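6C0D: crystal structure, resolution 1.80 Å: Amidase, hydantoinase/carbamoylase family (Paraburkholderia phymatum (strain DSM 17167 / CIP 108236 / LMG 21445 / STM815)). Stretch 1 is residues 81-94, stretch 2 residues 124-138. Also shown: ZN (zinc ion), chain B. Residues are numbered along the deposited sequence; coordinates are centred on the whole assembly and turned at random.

Stretch 1 (81-94) GPALVIGSHSDTQP
Stretch 2 124-138: FAVDVASWIDEEGTF

Parallel strands often hand over, at their C-terminal ends, to loops that carry catalytic side chains, and the pairing of residues 81-94 with 124-138 in this amidase illustrates how one register serves both parts. The strands run parallel, their axes 26° apart and 4.6 Å at closest approach. Leu-84 pairs with Val-126, Val-85 with Asp-127, Ile-86 with Val-128, Gly-87 with Ala-129 and Ser-88 with Ser-130. Extended backbones (phi/psi -102/129 at Leu-84, -123/131 at Ile-86) let the even residues of stretch 1 reach both ways: Leu-84 N to Ala-125 O is 3.1 Å, Asp-127 N to Leu-84 O 2.9 Å, Ile-86 N to Asp-127 O 2.9 Å, Ala-129 N to Ile-86 O 3.1 Å, Ser-88 N to Ala-129 O 3.2 Å and Trp-131 N to Ser-88 O 2.9 Å, all hydrogen bonds.

Asp-127 (chi1 m) shares a sheet face with Ala-83 and Val-85; its OD2 lies 4.0 Å from Val-85 CG2, while its carboxylate is satisfied elsewhere in the structure. On the other face Ile-86 (m, t) packs CD1 3.7 Å from Val-126 CG1. Gly-87, at -176/-168, has no room for a side chain, since an ideal CB would sit 2.3 Å from Ala-129 O.

Near the C-terminal end of the pairing, Ser-90 OG and Ser-130 OG hydrogen-bond at 2.7 Å, and either could be the donor. His-89 (chi1 p, chi2 101°) binds zinc through NE2 at 2.1 Å, and its ND1 donates to Asp-91 O at 3.0 Å, which helps fix the ring's orientation. Glu-134 CB lies 3.9 Å from the centroid of the His-89 ring, over its face, in a CH-pi contact; Glu-135 OE2 approaches His-89 CE1 obliquely at 3.3 Å.

Glu-135 covers the largest area and occupies the third position of a type I turn from Asp-133 to Gly-136, closed by Gly-136 N to Asp-133 O at 3.2 Å. Asp-133 enters at 57/45, followed by Glu-134 at -59/-35 and Glu-135 at -81/-9. Asp-91 (chi1 p, chi2 -59°) points toward this turn and accepts from its amides: Glu-135 N to Asp-91 OD2 is 3.1 Å, and a weak bond joins Glu-134 N to Asp-91 OD1 at 3.2 Å. The Glu-135 side chain (m, m, chi3 9°) runs across stretch 1, nearly at right angles to the local run of its backbone, with CG 3.7 Å from Thr-92 C. One water accepts from Gln-93 N at 3.0 Å and donates to Glu-135 OE2 at 2.9 Å, extending the contact through solvent.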

# COMPACT_ATOMS: atom_id res chain seq x y z
N GLY A 81 14.66 14.78 53.90
CA GLY A 81 15.41 15.61 52.98
C GLY A 81 15.06 15.41 51.52
O GLY A 81 14.12 14.69 51.18
N PRO A 82 15.84 16.02 50.63
CA PRO A 82 15.51 15.96 49.20
C PRO A 82 15.76 14.59 48.62
O PRO A 82 16.70 13.89 49.00
CB PRO A 82 16.45 17.00 48.56
CG PRO A 82 17.62 17.05 49.51
CD PRO A 82 17.04 16.84 50.89
N ALA A 83 14.95 14.23 47.63
CA ALA A 83 14.94 12.89 47.08
C ALA A 83 15.27 12.90 45.59
O ALA A 83 14.89 13.81 44.85
CB ALA A 83 13.57 12.21 47.29
N LEU A 84 15.98 11.86 45.18
CA LEU A 84 16.17 11.52 43.78
C LEU A 84 15.23 10.37 43.43
O LEU A 84 15.23 9.35 44.13
CB LEU A 84 17.63 11.11 43.55
CG LEU A 84 17.95 10.41 42.21
CD1 LEU A 84 17.75 11.40 41.08
CD2 LEU A 84 19.41 9.94 42.26
N VAL A 85 14.46 10.52 42.36
CA VAL A 85 13.56 9.46 41.89
C VAL A 85 14.24 8.75 40.72
O VAL A 85 14.71 9.41 39.78
CB VAL A 85 12.20 10.05 41.44
CG1 VAL A 85 11.23 8.93 40.99
CG2 VAL A 85 11.57 10.91 42.54
N ILE A 86 14.33 7.42 40.77
CA ILE A 86 14.92 6.65 39.68
C ILE A 86 13.88 5.64 39.22
O ILE A 86 13.31 4.92 40.04
CB ILE A 86 16.20 5.91 40.11
CG1 ILE A 86 17.14 6.86 40.86
CG2 ILE A 86 16.87 5.27 38.87
CD1 ILE A 86 18.37 6.17 41.45
N GLY A 87 13.65 5.57 37.92
CA GLY A 87 12.69 4.57 37.49
C GLY A 87 12.56 4.48 35.99
O GLY A 87 13.37 5.02 35.25
N SER A 88 11.52 3.76 35.58
CA SER A 88 11.16 3.61 34.18
C SER A 88 9.78 2.97 34.17
O SER A 88 8.96 3.31 35.03
CB SER A 88 12.19 2.76 33.42
OG SER A 88 11.96 2.84 32.03
N HIS A 89 9.51 2.06 33.22
CA HIS A 89 8.22 1.36 33.17
C HIS A 89 8.48 -0.14 33.12
O HIS A 89 9.53 -0.59 32.69
CB HIS A 89 7.41 1.79 31.93
CG HIS A 89 8.12 1.52 30.64
ND1 HIS A 89 7.83 0.43 29.84
CD2 HIS A 89 9.13 2.17 30.02
CE1 HIS A 89 8.62 0.44 28.78
NE2 HIS A 89 9.42 1.49 28.86
N SER A 90 7.50 -0.94 33.55
CA SER A 90 7.65 -2.38 33.44
C SER A 90 6.56 -3.04 32.61
O SER A 90 6.54 -4.27 32.51
CB SER A 90 7.72 -3.03 34.84
OG SER A 90 6.55 -2.74 35.59
N ASP A 91 5.66 -2.26 32.00
CA ASP A 91 4.72 -2.80 31.03
C ASP A 91 5.39 -2.89 29.67
O ASP A 91 6.38 -2.20 29.38
CB ASP A 91 3.45 -1.93 30.93
CG ASP A 91 3.72 -0.54 30.35
OD1 ASP A 91 4.54 0.22 30.91
OD2 ASP A 91 3.11 -0.19 29.32
N THR A 92 4.85 -3.75 28.81
CA THR A 92 5.41 -3.97 27.49
C THR A 92 4.36 -3.70 26.42
O THR A 92 3.16 -3.56 26.70
CB THR A 92 5.91 -5.41 27.33
OG1 THR A 92 4.77 -6.29 27.23
CG2 THR A 92 6.79 -5.82 28.50
N GLN A 93 4.84 -3.61 25.19
CA GLN A 93 4.01 -3.75 24.01
C GLN A 93 3.71 -5.23 23.80
O GLN A 93 4.27 -6.09 24.48
CB GLN A 93 4.72 -3.14 22.82
CG GLN A 93 4.27 -1.74 22.52
CD GLN A 93 5.33 -0.95 21.80
OE1 GLN A 93 6.37 -1.50 21.42
NE2 GLN A 93 5.08 0.33 21.60
N PRO A 94 2.82 -5.57 22.85
CA PRO A 94 2.58 -7.00 22.59
C PRO A 94 3.83 -7.77 22.20
O PRO A 94 3.94 -8.97 22.51
CB PRO A 94 1.56 -6.97 21.44
CG PRO A 94 0.81 -5.71 21.68
CD PRO A 94 1.83 -4.72 22.17
N PHE A 124 20.93 9.45 51.90
CA PHE A 124 20.30 10.07 50.73
C PHE A 124 18.98 9.39 50.41
O PHE A 124 18.94 8.17 50.20
CB PHE A 124 21.21 9.97 49.51
CG PHE A 124 22.57 10.61 49.67
CD1 PHE A 124 22.87 11.46 50.73
CD2 PHE A 124 23.56 10.35 48.72
CE1 PHE A 124 24.14 12.03 50.83
CE2 PHE A 124 24.82 10.93 48.81
CZ PHE A 124 25.11 11.76 49.87
N ALA A 125 17.90 10.18 50.31
CA ALA A 125 16.61 9.62 49.92
C ALA A 125 16.60 9.29 48.42
O ALA A 125 16.86 10.15 47.58
CB ALA A 125 15.48 10.60 50.26
N VAL A 126 16.30 8.02 48.10
CA VAL A 126 16.13 7.57 46.72
C VAL A 126 14.77 6.88 46.63
O VAL A 126 14.50 5.94 47.39
CB VAL A 126 17.24 6.59 46.30
CG1 VAL A 126 17.00 6.11 44.85
CG2 VAL A 126 18.62 7.25 46.46
N ASP A 127 13.90 7.37 45.73
CA ASP A 127 12.61 6.76 45.43
C ASP A 127 12.75 5.93 44.15
O ASP A 127 13.58 6.24 43.30
CB ASP A 127 11.50 7.80 45.20
CG ASP A 127 11.22 8.71 46.41
OD1 ASP A 127 11.59 8.39 47.56
OD2 ASP A 127 10.57 9.76 46.19
N VAL A 128 11.93 4.87 44.02
CA VAL A 128 11.99 4.00 42.85
C VAL A 128 10.60 3.88 42.23
O VAL A 128 9.63 3.65 42.95
CB VAL A 128 12.54 2.61 43.22
CG1 VAL A 128 12.64 1.72 41.99
CG2 VAL A 128 13.90 2.74 43.90
N ALA A 129 10.51 3.96 40.90
CA ALA A 129 9.20 3.96 40.25
C ALA A 129 9.12 3.04 39.05
O ALA A 129 10.08 2.94 38.26
CB ALA A 129 8.81 5.37 39.79
N SER A 130 7.97 2.38 38.89
CA SER A 130 7.54 1.80 37.61
C SER A 130 6.24 2.49 37.21
O SER A 130 5.18 2.16 37.74
CB SER A 130 7.35 0.28 37.71
OG SER A 130 6.79 -0.22 36.50
N TRP A 131 6.33 3.45 36.29
CA TRP A 131 5.15 4.18 35.86
C TRP A 131 4.25 3.30 35.01
O TRP A 131 4.72 2.67 34.06
CB TRP A 131 5.55 5.41 35.04
CG TRP A 131 6.66 6.22 35.63
CD1 TRP A 131 7.92 6.39 35.11
CD2 TRP A 131 6.63 6.95 36.86
NE1 TRP A 131 8.66 7.20 35.94
CE2 TRP A 131 7.90 7.55 37.02
CE3 TRP A 131 5.64 7.16 37.84
CZ2 TRP A 131 8.21 8.35 38.12
CZ3 TRP A 131 5.96 7.95 38.94
CH2 TRP A 131 7.23 8.54 39.07
N ILE A 132 2.95 3.27 35.32
CA ILE A 132 2.03 2.40 34.59
C ILE A 132 1.88 2.88 33.14
O ILE A 132 1.88 4.09 32.86
CB ILE A 132 0.66 2.35 35.30
CG1 ILE A 132 -0.28 1.32 34.65
CG2 ILE A 132 -0.03 3.72 35.28
CD1 ILE A 132 0.20 -0.12 34.79
N ASP A 133 1.79 1.92 32.22
CA ASP A 133 1.32 2.13 30.84
C ASP A 133 2.10 3.19 30.07
O ASP A 133 1.53 4.00 29.34
CB ASP A 133 -0.18 2.45 30.80
CG ASP A 133 -0.84 1.91 29.53
OD1 ASP A 133 -0.27 0.96 28.95
OD2 ASP A 133 -1.91 2.42 29.12
N GLU A 134 3.43 3.13 30.17
CA GLU A 134 4.23 3.93 29.25
C GLU A 134 3.94 3.55 27.80
O GLU A 134 3.95 4.42 26.92
CB GLU A 134 5.72 3.74 29.56
CG GLU A 134 6.66 4.63 28.78
CD GLU A 134 7.00 4.07 27.41
OE1 GLU A 134 6.78 2.86 27.17
OE2 GLU A 134 7.47 4.86 26.56
N GLU A 135 3.66 2.27 27.54
CA GLU A 135 3.46 1.79 26.18
C GLU A 135 2.07 2.06 25.64
O GLU A 135 1.82 1.84 24.45
CB GLU A 135 3.76 0.28 26.10
CG GLU A 135 5.17 -0.08 26.60
CD GLU A 135 6.25 0.17 25.55
OE1 GLU A 135 5.95 0.79 24.51
OE2 GLU A 135 7.41 -0.28 25.77
N GLY A 136 1.15 2.52 26.48
CA GLY A 136 -0.17 2.91 26.00
C GLY A 136 -1.09 1.78 25.61
O GLY A 136 -1.77 1.87 24.58
N THR A 137 -1.15 0.72 26.41
CA THR A 137 -2.19 -0.28 26.21
C THR A 137 -3.57 0.34 26.39
O THR A 137 -4.51 0.02 25.66
CB THR A 137 -1.99 -1.46 27.16
OG1 THR A 137 -0.76 -2.12 26.84
CG2 THR A 137 -3.13 -2.46 27.05
N PHE A 138 -3.70 1.26 27.35
CA PHE A 138 -4.90 2.06 27.54
C PHE A 138 -4.70 3.52 27.16
O PHE A 138 -5.47 4.07 26.38
CB PHE A 138 -5.38 1.97 29.00
CG PHE A 138 -5.77 0.59 29.43
CD1 PHE A 138 -7.07 0.14 29.27
CD2 PHE A 138 -4.83 -0.25 30.01
CE1 PHE A 138 -7.43 -1.13 29.67
CE2 PHE A 138 -5.18 -1.52 30.41
CZ PHE A 138 -6.48 -1.97 30.25
ZN ZN B . 10.74 2.03 27.38
O HOH W 1 18.57 12.34 47.87
O HOH W 2 17.74 13.00 51.39
O HOH W 3 4.75 0.11 33.74
O HOH W 4 1.45 -2.10 28.22
O HOH W 5 7.84 -3.12 25.22
O HOH W 6 9.83 2.27 25.49
O HOH W 7 10.55 4.25 27.76